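Long-range contacts in hydrolase, NUDIX family (Clostridium perfringens ATCC 13124, PDB 3F6A), which probably hydrolyses a nucleoside diphosphate linked to another moiety, although its own substrate is not established: residues Val59-Pro64 with Tyr103-Thr108; Val11-Lys16 with Leu31-His36. All coordinates share one frame; numbering follows the deposited sequence.

Contact 1: Val59-Pro64 with Tyr103-Thr108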
# COMPACT_ATOMS: atom_id res chain seq x y z
N VAL A 59 -0.01 -12.69 15.55
CA VAL A 59 0.96 -12.69 14.46
C VAL A 59 2.00 -11.57 14.53
O VAL A 59 1.90 -10.65 15.35
CB VAL A 59 0.26 -12.60 13.08
CG1 VAL A 59 -0.60 -13.83 12.85
CG2 VAL A 59 -0.59 -11.34 13.02
N THR A 60 3.00 -11.68 13.68
CA THR A 60 4.05 -10.67 13.58
C THR A 60 4.17 -10.31 12.11
O THR A 60 4.70 -11.07 11.30
CB THR A 60 5.40 -11.20 14.09
OG1 THR A 60 5.34 -11.34 15.51
CG2 THR A 60 6.53 -10.25 13.72
N LEU A 61 3.65 -9.14 11.76
CA LEU A 61 3.69 -8.68 10.38
C LEU A 61 5.11 -8.36 9.93
O LEU A 61 5.90 -7.78 10.67
CB LEU A 61 2.82 -7.43 10.21
CG LEU A 61 1.33 -7.54 10.52
CD1 LEU A 61 0.71 -6.16 10.48
CD2 LEU A 61 0.66 -8.46 9.52
N TYR A 62 5.44 -8.74 8.70
CA TYR A 62 6.75 -8.44 8.15
C TYR A 62 6.75 -6.93 7.97
O TYR A 62 5.87 -6.38 7.29
CB TYR A 62 6.93 -9.14 6.81
CG TYR A 62 8.18 -8.75 6.06
CD1 TYR A 62 9.45 -9.02 6.59
CD2 TYR A 62 8.09 -8.11 4.83
CE1 TYR A 62 10.60 -8.66 5.90
CE2 TYR A 62 9.24 -7.75 4.13
CZ TYR A 62 10.49 -8.02 4.67
OH TYR A 62 11.62 -7.64 3.99
N ASN A 63 7.71 -6.25 8.59
CA ASN A 63 7.77 -4.80 8.50
C ASN A 63 9.18 -4.21 8.46
O ASN A 63 9.73 -3.81 9.49
CB ASN A 63 6.98 -4.20 9.67
CG ASN A 63 7.05 -2.68 9.71
OD1 ASN A 63 7.25 -2.03 8.68
ND2 ASN A 63 6.87 -2.12 10.89
N PRO A 64 9.77 -4.16 7.26
CA PRO A 64 11.12 -3.60 7.11
C PRO A 64 11.02 -2.10 7.35
O PRO A 64 10.42 -1.38 6.55
CB PRO A 64 11.48 -3.95 5.68
CG PRO A 64 10.14 -3.87 4.98
CD PRO A 64 9.22 -4.57 5.95
N TYR A 103 -0.43 -8.47 3.12
CA TYR A 103 0.66 -8.49 4.08
C TYR A 103 1.13 -9.91 4.33
O TYR A 103 0.35 -10.86 4.19
CB TYR A 103 0.19 -7.90 5.42
CG TYR A 103 -0.17 -6.44 5.37
CD1 TYR A 103 0.72 -5.46 5.81
CD2 TYR A 103 -1.42 -6.02 4.88
CE1 TYR A 103 0.39 -4.11 5.78
CE2 TYR A 103 -1.76 -4.67 4.84
CZ TYR A 103 -0.85 -3.72 5.29
OH TYR A 103 -1.17 -2.39 5.25
N TYR A 104 2.39 -10.06 4.70
CA TYR A 104 2.95 -11.36 5.03
C TYR A 104 3.31 -11.28 6.50
O TYR A 104 3.71 -10.22 6.99
CB TYR A 104 4.21 -11.67 4.19
CG TYR A 104 3.97 -11.76 2.69
CD1 TYR A 104 2.70 -11.98 2.16
CD2 TYR A 104 5.04 -11.65 1.80
CE1 TYR A 104 2.49 -12.09 0.78
CE2 TYR A 104 4.85 -11.75 0.42
CZ TYR A 104 3.57 -11.97 -0.08
OH TYR A 104 3.39 -12.08 -1.45
N ALA A 105 3.16 -12.39 7.22
CA ALA A 105 3.45 -12.40 8.65
C ALA A 105 3.86 -13.79 9.13
O ALA A 105 3.81 -14.76 8.39
CB ALA A 105 2.24 -11.94 9.43
N THR A 106 4.26 -13.86 10.40
CA THR A 106 4.67 -15.11 11.01
C THR A 106 3.83 -15.35 12.27
O THR A 106 3.24 -14.42 12.81
CB THR A 106 6.15 -15.07 11.42
OG1 THR A 106 6.35 -13.99 12.34
CG2 THR A 106 7.04 -14.86 10.20
N THR A 107 3.78 -16.60 12.71
CA THR A 107 3.07 -16.98 13.93
C THR A 107 3.84 -18.15 14.54
O THR A 107 4.61 -18.82 13.86
CB THR A 107 1.59 -17.37 13.64
OG1 THR A 107 0.84 -17.31 14.86
CG2 THR A 107 1.50 -18.75 13.05
N THR A 108 3.63 -18.40 15.83
CA THR A 108 4.36 -19.46 16.53
C THR A 108 3.89 -20.92 16.44
O THR A 108 4.72 -21.82 16.44
CB THR A 108 4.50 -19.10 18.02
OG1 THR A 108 3.20 -18.94 18.59
CG2 THR A 108 5.28 -17.81 18.18
O HOH W 1 3.80 -7.47 5.36
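Tyr62, whose CB comes within 3.4 Å of Tyr104 O, swings its ring away from residues 103-108, with CG anti to the backbone N (chi1 172°). Pro64 CD covers one face of this ring, 3.7 Å above its plane and displaced toward the rim, and Ile85 and Leu150 also touch the side chain. The Tyr104 ring likewise leaves the contact to pack on helix 138-150, where its OH is hydrogen-bonded to Glu146. Tyr103 joins in through CB, which meets Leu61 CD2 at 4.2 Å, while its side chain also touches Pro43 and Cys47 of helix 43-55. Backbone bonds set the register: Thr60 and Thr106 form an antiparallel hydrogen-bonded pair, their N and O atoms bonded both ways, and Leu61 with Ala105 is the non-hydrogen-bonded pair that follows. Tyr62 N then donates to Tyr104 O at 2.8 Å in a nearly straight bond (173° at the hydrogen). The return link of this same pair runs through a water, which accepts from Tyr104 N and donates to Tyr62 O, each at 3.0 Å. The short strand 60-61 thus lines one edge of strand 98-106 in the mixed sheet of the Nudix fold, packed between helices 43-55 and 138-150. Leu61 and Ala105 share the face toward helix 43-55, with Leu61 CD2 3.8 Å from Ala105 CB. Ala105 CB also lies 3.2 Å from Thr60 O, a close approach for a methyl group. On the other face Thr106 OG1, held between its own backbone N and carbonyl carbon (chi1 59°), lies 3.4 Å from Thr60 CB.

Contact 2: Val11-Lys16 with Leu31-His36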
# COMPACT_ATOMS: atom_id res chain seq x y z
N VAL A 11 -3.75 -11.50 4.65
CA VAL A 11 -2.55 -11.83 5.39
C VAL A 11 -2.14 -13.28 5.17
O VAL A 11 -2.93 -14.19 5.40
CB VAL A 11 -2.74 -11.66 6.91
CG1 VAL A 11 -1.39 -11.51 7.59
CG2 VAL A 11 -3.64 -10.48 7.20
N PHE A 12 -0.91 -13.47 4.73
CA PHE A 12 -0.36 -14.79 4.51
C PHE A 12 0.51 -15.03 5.73
O PHE A 12 1.53 -14.36 5.93
CB PHE A 12 0.46 -14.80 3.22
CG PHE A 12 -0.39 -14.83 1.98
CD1 PHE A 12 -0.77 -16.05 1.43
CD2 PHE A 12 -0.83 -13.65 1.39
CE1 PHE A 12 -1.59 -16.09 0.30
CE2 PHE A 12 -1.65 -13.68 0.26
CZ PHE A 12 -2.03 -14.90 -0.29
N ILE A 13 0.09 -15.97 6.56
CA ILE A 13 0.79 -16.28 7.80
C ILE A 13 1.66 -17.52 7.68
O ILE A 13 1.19 -18.59 7.27
CB ILE A 13 -0.22 -16.47 8.95
CG1 ILE A 13 -1.09 -15.22 9.05
CG2 ILE A 13 0.50 -16.73 10.26
CD1 ILE A 13 -2.24 -15.33 10.02
N VAL A 14 2.93 -17.38 8.05
CA VAL A 14 3.88 -18.48 7.98
C VAL A 14 4.31 -18.99 9.35
O VAL A 14 4.67 -18.21 10.22
CB VAL A 14 5.14 -18.06 7.18
CG1 VAL A 14 6.23 -19.13 7.30
CG2 VAL A 14 4.78 -17.81 5.72
N CYS A 15 4.26 -20.31 9.53
CA CYS A 15 4.71 -20.93 10.77
C CYS A 15 5.79 -21.90 10.32
O CYS A 15 5.53 -22.81 9.53
CB CYS A 15 3.57 -21.69 11.46
SG CYS A 15 4.04 -22.33 13.10
N LYS A 16 7.01 -21.68 10.81
CA LYS A 16 8.18 -22.47 10.43
C LYS A 16 8.29 -22.62 8.91
O LYS A 16 8.74 -21.70 8.24
CB LYS A 16 8.19 -23.84 11.12
CG LYS A 16 6.93 -24.66 11.00
CD LYS A 16 7.20 -26.12 11.34
CE LYS A 16 7.92 -26.83 10.20
NZ LYS A 16 7.06 -26.96 8.99
N LEU A 31 -8.20 -19.40 0.60
CA LEU A 31 -7.73 -18.01 0.59
C LEU A 31 -7.00 -17.65 1.88
O LEU A 31 -7.14 -18.33 2.90
CB LEU A 31 -8.92 -17.06 0.42
CG LEU A 31 -9.76 -17.12 -0.85
CD1 LEU A 31 -10.95 -16.19 -0.70
CD2 LEU A 31 -8.91 -16.72 -2.06
N PRO A 32 -6.19 -16.59 1.84
CA PRO A 32 -5.48 -16.20 3.05
C PRO A 32 -6.51 -15.54 3.95
O PRO A 32 -7.62 -15.25 3.51
CB PRO A 32 -4.45 -15.20 2.54
CG PRO A 32 -5.17 -14.55 1.38
CD PRO A 32 -5.79 -15.75 0.70
N LEU A 33 -6.16 -15.33 5.21
CA LEU A 33 -7.07 -14.68 6.13
C LEU A 33 -7.20 -13.23 5.68
O LEU A 33 -6.33 -12.72 4.96
CB LEU A 33 -6.53 -14.73 7.56
CG LEU A 33 -6.10 -16.11 8.09
CD1 LEU A 33 -5.89 -16.04 9.61
CD2 LEU A 33 -7.18 -17.13 7.75
N GLY A 34 -8.26 -12.55 6.10
CA GLY A 34 -8.45 -11.17 5.71
C GLY A 34 -9.89 -10.70 5.83
O GLY A 34 -10.74 -11.43 6.33
N GLY A 35 -10.16 -9.49 5.37
CA GLY A 35 -11.50 -8.95 5.45
C GLY A 35 -11.48 -7.44 5.38
O GLY A 35 -10.43 -6.84 5.15
N HIS A 36 -12.63 -6.82 5.59
CA HIS A 36 -12.74 -5.37 5.54
C HIS A 36 -11.96 -4.68 6.65
O HIS A 36 -11.65 -5.27 7.68
CB HIS A 36 -14.22 -4.94 5.61
CG HIS A 36 -14.81 -5.01 6.99
ND1 HIS A 36 -14.71 -6.12 7.79
CD2 HIS A 36 -15.57 -4.12 7.67
CE1 HIS A 36 -15.38 -5.92 8.91
NE2 HIS A 36 -15.91 -4.71 8.86
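Val11 and Leu33 form an antiparallel hydrogen-bonded pair whose two bonds are unequal. Val11 N donates to Leu33 O at 2.9 Å, with 155° at the hydrogen and the donor tilted 29° from the carbonyl plane; the return bond from Leu33 N to Val11 O is weak, at 3.4 Å. The CH-pi contact is formed by Pro32, whose CB stands over the centre of the Phe12 ring, 3.7 Å from the centroid and only 9° off the normal. Pro32 CG leans toward the far end of the ring, 3.6 Å from Phe12 CZ. Helix 138-150 packs against both residues, Met143, Ala144 and Ala147 on Phe12 and Ile140 on Pro32. Apolar contact on the other side of the sheet is made by methyl groups: Ile13 CD1 meets Leu33 CD1 at 3.7 Å, the two side chains crossing at about a right angle, with Ala51 and Ala55 of helix 43-55 beside them. Strand 30-36 leads into that helix, the strand-loop-helix course of the Nudix box, and Gly34 N is hydrogen-bonded to Glu54 of the helix; in the family this box typically carries the catalytic site.

Contact 2 closes along the chain before contact 1 opens, and the two meet in the sheet where strands 7-15 and 98-106 run parallel; the centres of the two contacts are about 9 Å apart. Ala105 joins them through two probable hydrogen bonds, from its N to Phe12 O at 2.9 Å and from Val14 N to its O at 2.8 Å. Thr107 CG2 and Ile13 CG2 add packing at 3.6 Å. Strand 60-61 therefore reaches strand 30-36 by way of two intervening strands. Both contacts border helix 43-55, the probable Nudix-box helix, through Leu61 and Tyr103 in contact 1 and Val11 and Leu33 in contact 2, and segment 31-36 leads into it along the chain.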